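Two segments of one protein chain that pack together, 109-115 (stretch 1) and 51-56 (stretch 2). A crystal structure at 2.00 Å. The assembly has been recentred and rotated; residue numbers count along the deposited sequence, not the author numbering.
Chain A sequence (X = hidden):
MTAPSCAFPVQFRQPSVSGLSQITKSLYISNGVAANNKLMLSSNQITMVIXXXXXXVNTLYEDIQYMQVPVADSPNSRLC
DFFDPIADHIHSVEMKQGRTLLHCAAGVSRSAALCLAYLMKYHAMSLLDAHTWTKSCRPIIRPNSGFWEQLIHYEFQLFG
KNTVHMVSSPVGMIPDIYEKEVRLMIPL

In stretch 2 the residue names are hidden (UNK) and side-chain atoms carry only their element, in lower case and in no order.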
ATOM      1  N   SER A 109      -1.102   0.667  -7.805  1.00 13.40           N
ATOM      2  CA  SER A 109      -2.060  -0.359  -7.396  1.00 14.42           C
ATOM      3  C   SER A 109      -1.687  -1.267  -6.219  1.00 12.85           C
ATOM      4  O   SER A 109      -2.349  -1.249  -5.172  1.00 14.20           O
ATOM      5  CB  SER A 109      -2.392  -1.236  -8.611  1.00 16.42           C
ATOM      6  OG  SER A 109      -3.418  -2.162  -8.293  1.00 20.01           O
ATOM      7  N   ARG A 110      -0.646  -2.071  -6.399  1.00 12.62           N
ATOM      8  CA  ARG A 110      -0.202  -3.016  -5.374  1.00 14.58           C
ATOM      9  C   ARG A 110       0.227  -2.422  -4.027  1.00 16.13           C
ATOM     10  O   ARG A 110      -0.326  -2.790  -2.978  1.00 12.16           O
ATOM     11  CB  ARG A 110       0.922  -3.889  -5.948  1.00 13.71           C
ATOM     12  CG  ARG A 110       0.414  -4.895  -6.985  1.00 10.70           C
ATOM     13  CD  ARG A 110       1.555  -5.597  -7.708  1.00 13.32           C
ATOM     14  NE  ARG A 110       2.218  -4.704  -8.661  1.00 12.39           N
ATOM     15  CZ  ARG A 110       3.138  -5.104  -9.534  1.00 10.85           C
ATOM     16  NH1 ARG A 110       3.505  -6.375  -9.577  1.00 14.43           N
ATOM     17  NH2 ARG A 110       3.678  -4.237 -10.376  1.00 12.51           N
ATOM     18  N   SER A 111       1.204  -1.518  -4.027  1.00 13.39           N
ATOM     19  CA  SER A 111       1.633  -0.937  -2.754  1.00 13.34           C
ATOM     20  C   SER A 111       0.500  -0.110  -2.129  1.00 13.36           C
ATOM     21  O   SER A 111       0.322  -0.100  -0.908  1.00 16.70           O
ATOM     22  CB  SER A 111       2.903  -0.077  -2.942  1.00 14.97           C
ATOM     23  OG  SER A 111       2.733   0.930  -3.936  1.00 16.60           O
ATOM     24  N   ALA A 112      -0.283   0.563  -2.965  1.00 12.92           N
ATOM     25  CA  ALA A 112      -1.379   1.384  -2.459  1.00 17.51           C
ATOM     26  C   ALA A 112      -2.399   0.555  -1.683  1.00 12.37           C
ATOM     27  O   ALA A 112      -2.893   0.983  -0.641  1.00 11.48           O
ATOM     28  CB  ALA A 112      -2.066   2.121  -3.609  1.00 15.32           C
ATOM     29  N   ALA A 113      -2.707  -0.634  -2.184  1.00 13.91           N
ATOM     30  CA  ALA A 113      -3.674  -1.505  -1.520  1.00 16.74           C
ATOM     31  C   ALA A 113      -3.190  -1.926  -0.138  1.00 13.05           C
ATOM     32  O   ALA A 113      -3.975  -1.963   0.819  1.00 14.44           O
ATOM     33  CB  ALA A 113      -3.947  -2.743  -2.379  1.00 13.66           C
ATOM     34  N   LEU A 114      -1.904  -2.250  -0.015  1.00 15.99           N
ATOM     35  CA  LEU A 114      -1.387  -2.651   1.295  1.00 15.80           C
ATOM     36  C   LEU A 114      -1.411  -1.464   2.253  1.00 17.13           C
ATOM     37  O   LEU A 114      -1.650  -1.624   3.455  1.00 11.75           O
ATOM     38  CB  LEU A 114       0.034  -3.216   1.182  1.00 10.03           C
ATOM     39  CG  LEU A 114       0.115  -4.595   0.510  1.00 15.45           C
ATOM     40  CD1 LEU A 114       1.473  -5.205   0.752  1.00 14.38           C
ATOM     41  CD2 LEU A 114      -0.947  -5.520   1.087  1.00 19.04           C
ATOM     42  N   CYS A 115      -1.168  -0.272   1.715  1.00 15.09           N
ATOM     43  CA  CYS A 115      -1.195   0.934   2.527  1.00 12.64           C
ATOM     44  C   CYS A 115      -2.609   1.141   3.088  1.00 16.91           C
ATOM     45  O   CYS A 115      -2.770   1.440   4.271  1.00 13.40           O
ATOM     46  CB  CYS A 115      -0.780   2.147   1.696  1.00 11.18           C
ATOM     47  SG  CYS A 115      -0.942   3.729   2.603  1.00 15.65           S
ATOM     48  N   UNK A  51       8.813  -4.428  -1.083  1.00 10.96           N
ATOM     49  CA  UNK A  51       8.596  -4.474  -2.519  1.00 12.88           C
ATOM     50  C   UNK A  51       7.389  -5.357  -2.798  1.00 14.23           C
ATOM     51  O   UNK A  51       7.454  -6.583  -2.689  1.00 13.43           O
ATOM     52  n   UNK A  51      10.928  -5.469  -5.289  1.00 13.20           N
ATOM     53  c   UNK A  51       9.785  -5.213  -4.672  1.00 11.73           C
ATOM     54  o   UNK A  51       8.710  -5.168  -5.269  1.00 11.42           O
ATOM     55  c   UNK A  51       9.887  -5.013  -3.166  1.00 11.71           C
ATOM     56  N   UNK A  52       6.275  -4.724  -3.154  1.00 15.05           N
ATOM     57  CA  UNK A  52       5.056  -5.461  -3.435  1.00 12.04           C
ATOM     58  C   UNK A  52       4.939  -5.735  -4.936  1.00 12.62           C
ATOM     59  O   UNK A  52       4.106  -5.155  -5.630  1.00 15.42           O
ATOM     60  c   UNK A  52       2.616  -5.612  -2.858  1.00 10.29           C
ATOM     61  c   UNK A  52       3.805  -4.679  -2.938  1.00 14.19           C
ATOM     62  c   UNK A  52       4.081  -4.058  -1.571  1.00 12.58           C
ATOM     63  N   UNK A  53       5.793  -6.614  -5.439  1.00 15.93           N
ATOM     64  CA  UNK A  53       5.764  -6.951  -6.863  1.00 16.93           C
ATOM     65  C   UNK A  53       6.523  -8.242  -7.108  1.00 19.95           C
ATOM     66  O   UNK A  53       7.329  -8.674  -6.287  1.00 14.93           O
ATOM     67  c   UNK A  53       6.441  -5.866  -7.695  1.00 14.65           C
ATOM     68  o   UNK A  53       7.849  -6.050  -7.647  1.00 13.96           O
ATOM     69  N   UNK A  54       6.273  -8.838  -8.261  1.00 13.69           N
ATOM     70  CA  UNK A  54       6.960 -10.049  -8.641  1.00 20.43           C
ATOM     71  C   UNK A  54       8.183  -9.645  -9.452  1.00 16.53           C
ATOM     72  O   UNK A  54       9.263 -10.208  -9.302  1.00 17.38           O
ATOM     73  c   UNK A  54       6.074 -10.927  -9.561  1.00 23.78           C
ATOM     74  c   UNK A  54       4.822 -11.355  -8.820  1.00 35.36           C
ATOM     75  c   UNK A  54       6.847 -12.147 -10.024  1.00 29.79           C
ATOM     76  N   UNK A  55       7.996  -8.622 -10.276  1.00 21.11           N
ATOM     77  CA  UNK A  55       9.005  -8.189 -11.232  1.00 18.15           C
ATOM     78  C   UNK A  55      10.059  -7.133 -10.903  1.00 19.69           C
ATOM     79  O   UNK A  55      11.093  -7.088 -11.564  1.00 19.28           O
ATOM     80  o   UNK A  55       5.927  -7.201 -11.107  1.00 16.89           O
ATOM     81  c   UNK A  55       6.336  -6.254 -11.814  1.00 23.42           C
ATOM     82  c   UNK A  55       7.690  -6.358 -12.515  1.00 13.61           C
ATOM     83  o   UNK A  55       5.676  -5.208 -11.978  1.00 22.38           O
ATOM     84  c   UNK A  55       8.284  -7.776 -12.525  1.00 20.02           C
ATOM     85  N   UNK A  56       9.820  -6.281  -9.913  1.00  9.28           N
ATOM     86  CA  UNK A  56      10.793  -5.242  -9.584  1.00 10.70           C
ATOM     87  C   UNK A  56      11.946  -5.768  -8.738  1.00 16.57           C
ATOM     88  O   UNK A  56      11.739  -6.450  -7.729  1.00 12.79           O
ATOM     89  c   UNK A  56       8.921  -3.562  -9.645  1.00 19.05           C
ATOM     90  c   UNK A  56      11.117  -2.936  -8.590  1.00 13.84           C
ATOM     91  c   UNK A  56      10.113  -4.064  -8.835  1.00 15.16           C
TER

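Position 51 carries four side-chain atoms beyond CA: two carbons in sequence, the second bonded to one oxygen and one nitrogen. The terminus is planar and amide-like, and it stays clear of stretch 1. One oxygen and one nitrogen on a carbon that follows CB directly identify Asn-51. OD1 of Asn-51, the nearest side-chain atom, is still 6.9 Å from NH1 of Arg-110. Its role is local, as the positions that follow make clear.

Position 52 has three side-chain carbons, the CB carrying two methyls, and its CA-to-CB bond points toward the helix. This CA lies 5.7 Å from the CA of Ser-111, the closest pair of CA atoms across the two stretches. Three carbons in all, branched at CB and with no heteroatom, make this Val-52. Its CG2 lies 3.7 Å from CD1 of Leu-114 and 4.1 Å from CA of Ser-111, while CG1 packs 3.9 Å from CB of Arg-110. The two methyls thus rest on residues of one helical face, and the carbonyl O of Val-52 approaches CD of Arg-110 at 3.3 Å.

At position 53 the side chain is one carbon followed by one oxygen. The carbon, CB, lies 3.5 Å from NH1 of Arg-110, over one face of the guanidinium. A single carbon ending in a hydroxyl defines Ser-53. Its OG donates to OD1 of Asn-51 at 2.7 Å, so the hydroxyl is engaged within its own segment and not with the helix.

Position 54 again shows three carbons, one carrying the other two, but here the side chain is exposed and stays clear of stretch 1. The branching identifies Val-54. Its backbone N lies 3.9 Å from NH1 of Arg-110.

Position 55 bears three carbons in a chain, the last holding two oxygens. The CA-to-CB bond runs sideways, yet the chain folds so that its end comes nearer to stretch 1, one oxygen reaching 2.7 Å from NH2 of Arg-110. A carboxylate on the third side-chain carbon means Glu-55. Its OE1 also accepts a weak hydrogen bond from N of Val-54 at 3.3 Å.

Position 56 has three carbons branching at CB, makes no side-chain contact with stretch 1, and is Val-56. Its backbone closes the turn: N donates to OG of Ser-53 at 3.0 Å, and O accepts from ND2 of Asn-51 at 2.8 Å.

The contact combines a small apolar patch with a bidentate salt bridge. Val-52 packs against Leu-114 and the aliphatic beginning of Arg-110, whose side chain then extends along the loop. At its end, NH1 donates to OE1 of Glu-55 at 3.0 Å and NH2 to OE2 of Glu-55 at 2.7 Å, both nearly linear, as expected when a carboxylate meets a guanidinium edge side by side. The hydrogen bonds linking Asn-51, Ser-53 and Val-56 brace the loop that presents Glu-55.

Stretch 2 51-56: NVSVEV
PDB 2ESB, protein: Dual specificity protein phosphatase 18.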